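Side-chain contacts in erythropoietin (Homo sapiens, PDB 1EER), which binds the erythropoietin receptor as a hormone, dimerizing it and activating JAK2, and so regulates the formation of red blood cells: residues A[72-77]-A[96-101]; A[68-73]-A[142-147]. The protein carries 5 engineered substitutions. All coordinates share one frame; numbering follows the deposited sequence.

Contact 1: A[72-77]-A[96-101]; sequences EAVLRG and DKAVSG
V74 meets A98 and V99 through a single methyl, CG1. This methyl lies 3.6 Å from A98 CB, the closest approach between the two segments. It also lies 3.8 Å from V99 CG2. With V74 CG1 anti to the backbone N (chi1 -171°), that branch points across to the facing helix, and CG2 lies beside the backbone N. The two valine side chains pass alongside, pointing opposite ways. V74 and A98 both start out toward the opposite segment. The A98 side chain is a single methyl, and V74 CG1 rests close against it. The second meeting point is L75 CD2 with V99 CG1, at 3.9 Å. L75 lies roughly perpendicular to V99. Its CD1 extends the side chain onward (chi2 167°), while CD2 is the branch turned to the valine. V99 therefore uses both its methyls, CG2 on V74 and CG1 on L75.

The two segments belong to helices 56-82 and 91-111, neighbours in the four-helix bundle of this long-chain cytokine. They run locally antiparallel, with 145° between their directions and axes 9.5 Å apart. V74 and V99 are the closest pair along the backbone, CA to CA 6.4 Å. The interface is wholly apolar. V74, A98 and V99 are buried, and L75 marks the exposed side.

Beyond these residues, V99 also packs on Q78, and A98 on Y145 of helix 138-161. On the outer side of helix 56-82, R76 NH1 forms a salt bridge with E37 OE2 of strand 34-41. K97 NZ forms a salt bridge with an acidic side chain of another protein chain.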
# COMPACT_ATOMS: atom_id res chain seq x y z
N GLU A 72 -7.21 4.82 19.90
CA GLU A 72 -8.23 5.41 20.76
C GLU A 72 -9.00 6.48 20.00
O GLU A 72 -10.21 6.63 20.18
CB GLU A 72 -7.59 6.04 22.01
CG GLU A 72 -6.77 5.09 22.86
CD GLU A 72 -6.01 5.81 23.96
OE1 GLU A 72 -6.58 6.75 24.55
OE2 GLU A 72 -4.84 5.45 24.23
N ALA A 73 -8.29 7.23 19.16
CA ALA A 73 -8.92 8.28 18.37
C ALA A 73 -9.92 7.67 17.40
O ALA A 73 -11.06 8.14 17.28
CB ALA A 73 -7.87 9.06 17.62
N VAL A 74 -9.50 6.62 16.72
CA VAL A 74 -10.37 5.95 15.76
C VAL A 74 -11.56 5.28 16.48
O VAL A 74 -12.71 5.38 16.02
CB VAL A 74 -9.55 4.91 14.95
CG1 VAL A 74 -10.38 4.37 13.79
CG2 VAL A 74 -8.29 5.57 14.41
N LEU A 75 -11.29 4.61 17.59
CA LEU A 75 -12.36 3.96 18.34
C LEU A 75 -13.40 5.00 18.74
O LEU A 75 -14.60 4.79 18.56
CB LEU A 75 -11.77 3.28 19.58
CG LEU A 75 -10.96 2.04 19.21
CD1 LEU A 75 -10.13 1.57 20.39
CD2 LEU A 75 -11.90 0.96 18.75
N ARG A 76 -12.94 6.13 19.25
CA ARG A 76 -13.85 7.20 19.63
C ARG A 76 -14.63 7.65 18.40
O ARG A 76 -15.83 7.89 18.47
CB ARG A 76 -13.07 8.39 20.22
CG ARG A 76 -13.53 8.79 21.62
CD ARG A 76 -14.70 9.76 21.58
NE ARG A 76 -15.98 9.09 21.81
CZ ARG A 76 -17.09 9.71 22.18
NH1 ARG A 76 -17.10 11.02 22.37
NH2 ARG A 76 -18.21 9.03 22.37
N GLY A 77 -13.95 7.77 17.27
CA GLY A 77 -14.63 8.18 16.06
C GLY A 77 -15.70 7.18 15.67
O GLY A 77 -16.77 7.55 15.18
N ASP A 96 -14.28 1.20 9.93
CA ASP A 96 -14.26 -0.21 10.29
C ASP A 96 -12.93 -0.83 9.85
O ASP A 96 -12.38 -1.69 10.53
CB ASP A 96 -15.44 -0.94 9.64
CG ASP A 96 -16.76 -0.71 10.39
OD1 ASP A 96 -16.72 -0.27 11.57
OD2 ASP A 96 -17.83 -0.96 9.80
N LYS A 97 -12.42 -0.39 8.71
CA LYS A 97 -11.14 -0.90 8.23
C LYS A 97 -10.00 -0.36 9.12
O LYS A 97 -9.03 -1.06 9.40
CB LYS A 97 -10.90 -0.46 6.78
CG LYS A 97 -11.85 -1.08 5.77
CD LYS A 97 -12.01 -0.17 4.58
CE LYS A 97 -12.49 -0.95 3.38
NZ LYS A 97 -11.59 -2.09 3.10
N ALA A 98 -10.14 0.90 9.55
CA ALA A 98 -9.15 1.54 10.40
C ALA A 98 -9.07 0.85 11.76
O ALA A 98 -7.98 0.55 12.26
CB ALA A 98 -9.50 3.02 10.58
N VAL A 99 -10.23 0.60 12.36
CA VAL A 99 -10.27 -0.07 13.65
C VAL A 99 -9.65 -1.46 13.47
O VAL A 99 -8.85 -1.92 14.28
CB VAL A 99 -11.73 -0.22 14.16
CG1 VAL A 99 -11.77 -1.10 15.41
CG2 VAL A 99 -12.32 1.16 14.47
N SER A 100 -10.03 -2.11 12.37
CA SER A 100 -9.54 -3.44 12.05
C SER A 100 -8.05 -3.42 11.74
O SER A 100 -7.28 -4.24 12.26
CB SER A 100 -10.31 -3.99 10.85
OG SER A 100 -9.68 -5.15 10.34
N GLY A 101 -7.64 -2.48 10.89
CA GLY A 101 -6.24 -2.36 10.52
C GLY A 101 -5.34 -2.00 11.68
O GLY A 101 -4.28 -2.61 11.86

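Contact 2: A[68-73]-A[142-147]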
# COMPACT_ATOMS: atom_id res chain seq x y z
N ALA A 68 -1.07 3.82 19.72
CA ALA A 68 -2.04 3.58 20.79
C ALA A 68 -3.04 4.73 20.85
O ALA A 68 -4.25 4.51 20.93
CB ALA A 68 -1.31 3.44 22.12
N LEU A 69 -2.54 5.96 20.80
CA LEU A 69 -3.39 7.15 20.85
C LEU A 69 -4.29 7.16 19.63
O LEU A 69 -5.48 7.49 19.72
CB LEU A 69 -2.50 8.40 20.90
CG LEU A 69 -2.99 9.82 20.60
CD1 LEU A 69 -4.35 10.07 21.17
CD2 LEU A 69 -1.98 10.80 21.18
N LEU A 70 -3.72 6.78 18.49
CA LEU A 70 -4.42 6.71 17.22
C LEU A 70 -5.59 5.73 17.31
O LEU A 70 -6.70 6.02 16.87
CB LEU A 70 -3.45 6.26 16.11
CG LEU A 70 -3.35 7.08 14.81
CD1 LEU A 70 -2.65 6.26 13.74
CD2 LEU A 70 -4.73 7.50 14.32
N SER A 71 -5.33 4.55 17.87
CA SER A 71 -6.37 3.54 18.02
C SER A 71 -7.53 4.11 18.83
O SER A 71 -8.70 3.90 18.49
CB SER A 71 -5.81 2.31 18.73
OG SER A 71 -4.83 1.66 17.95
N GLU A 72 -7.21 4.82 19.90
CA GLU A 72 -8.23 5.41 20.76
C GLU A 72 -9.00 6.48 20.00
O GLU A 72 -10.21 6.63 20.18
CB GLU A 72 -7.59 6.04 22.01
CG GLU A 72 -6.77 5.09 22.86
CD GLU A 72 -6.01 5.81 23.96
OE1 GLU A 72 -6.58 6.75 24.55
OE2 GLU A 72 -4.84 5.45 24.23
N ALA A 73 -8.29 7.23 19.16
CA ALA A 73 -8.92 8.28 18.37
C ALA A 73 -9.92 7.67 17.40
O ALA A 73 -11.06 8.14 17.28
CB ALA A 73 -7.87 9.06 17.62
N PHE A 142 -8.55 10.91 9.40
CA PHE A 142 -8.04 10.00 8.39
C PHE A 142 -6.73 10.45 7.76
O PHE A 142 -5.90 9.61 7.40
CB PHE A 142 -9.10 9.76 7.33
CG PHE A 142 -10.13 8.75 7.73
CD1 PHE A 142 -9.74 7.46 8.08
CD2 PHE A 142 -11.47 9.09 7.81
CE1 PHE A 142 -10.69 6.51 8.50
CE2 PHE A 142 -12.43 8.14 8.23
CZ PHE A 142 -12.03 6.86 8.58
N ARG A 143 -6.53 11.76 7.61
CA ARG A 143 -5.29 12.26 7.05
C ARG A 143 -4.16 11.92 8.02
O ARG A 143 -3.06 11.54 7.61
CB ARG A 143 -5.37 13.78 6.84
CG ARG A 143 -4.05 14.42 6.40
CD ARG A 143 -4.22 15.91 6.10
NE ARG A 143 -4.51 16.71 7.29
CZ ARG A 143 -5.65 17.38 7.46
NH1 ARG A 143 -6.58 17.35 6.53
NH2 ARG A 143 -5.83 18.10 8.57
N VAL A 144 -4.44 12.05 9.31
CA VAL A 144 -3.46 11.74 10.35
C VAL A 144 -3.18 10.23 10.35
O VAL A 144 -2.03 9.79 10.52
CB VAL A 144 -4.00 12.18 11.76
CG1 VAL A 144 -3.24 11.46 12.87
CG2 VAL A 144 -3.88 13.68 11.94
N TYR A 145 -4.24 9.44 10.16
CA TYR A 145 -4.14 7.99 10.12
C TYR A 145 -3.15 7.59 9.03
O TYR A 145 -2.24 6.79 9.28
CB TYR A 145 -5.53 7.38 9.84
CG TYR A 145 -5.56 5.89 9.58
CD1 TYR A 145 -4.95 5.00 10.46
CD2 TYR A 145 -6.24 5.37 8.49
CE1 TYR A 145 -5.03 3.61 10.27
CE2 TYR A 145 -6.33 3.98 8.27
CZ TYR A 145 -5.72 3.11 9.17
OH TYR A 145 -5.79 1.75 8.97
N SER A 146 -3.31 8.15 7.84
CA SER A 146 -2.43 7.87 6.70
C SER A 146 -1.00 8.40 6.91
O SER A 146 -0.03 7.68 6.69
CB SER A 146 -3.01 8.48 5.41
OG SER A 146 -2.16 8.27 4.30
N ASN A 147 -0.87 9.66 7.33
CA ASN A 147 0.44 10.25 7.55
C ASN A 147 1.24 9.49 8.60
O ASN A 147 2.46 9.36 8.49
CB ASN A 147 0.31 11.72 7.96
CG ASN A 147 0.26 12.66 6.77
OD1 ASN A 147 0.57 12.29 5.64
ND2 ASN A 147 -0.15 13.90 7.01
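The Y145 ring meets L70 at its edge. L70 CD1 lies close to the ring plane, 4.2 Å from Y145 CD1, and segment 68-73 places nothing over either face. The leucine side chain runs roughly perpendicular to the tyrosine. It thus presents a methyl to the ring rim and does not lie flat on the ring. The bond from CA to CB of Y145 points to one side of helix 56-82. With chi1 at 172°, CG lies beside the carbonyl carbon, and the CD1 edge of the ring meets the leucine.

L70 is the one residue of 68-73 that touches 142-147. It starts toward the opposite helix and divides its two methyls between two partners. CD1 takes Y145. CD2 approaches V144 CG1 more loosely, at 4.5 Å. L70 has chi1 at -129°, far from a staggered value, and in this setting its methyls reach both partners. Along the backbone L70 and Y145 are the nearest pair, CA to CA 7.2 Å.

Helices 56-82 and 138-161 run in opposite senses here, as expected for two neighbours of the up-up-down-down four-helix bundle. The contact lies about 4 Å, centre to centre, from the centre of the chain. L70, V144 and Y145 are all buried and meet by apolar packing alone.

Other parts of the fold close the surroundings. Y145 also packs on A19 of helix 9-25 and L102 of helix 91-111, so all four long helices meet around it. L70 touches P42 and V144 touches T44. Also on helix 138-161, R143 NH2 forms a salt bridge with an acidic side chain of another protein chain.

In the fold
The chain first lays down helix 9-25 and strand 34-41, then enters helix 56-82, where both contacts begin. Contact 1 closes the shorter loop, joining this helix to 91-111 through the loop of residues 83-90. Contact 2 closes the longer one, reaching helix 138-161 near the end of the chain. The span between 72-77 and 96-101 lies inside that longer loop, and the starting segments overlap at E72 and A73. Their centres are about 8 Å apart. The two meet directly where Y145 OH lies 3.7 Å from A98 CA. Together they tie helix 56-82 to both its antiparallel neighbours in the bundle.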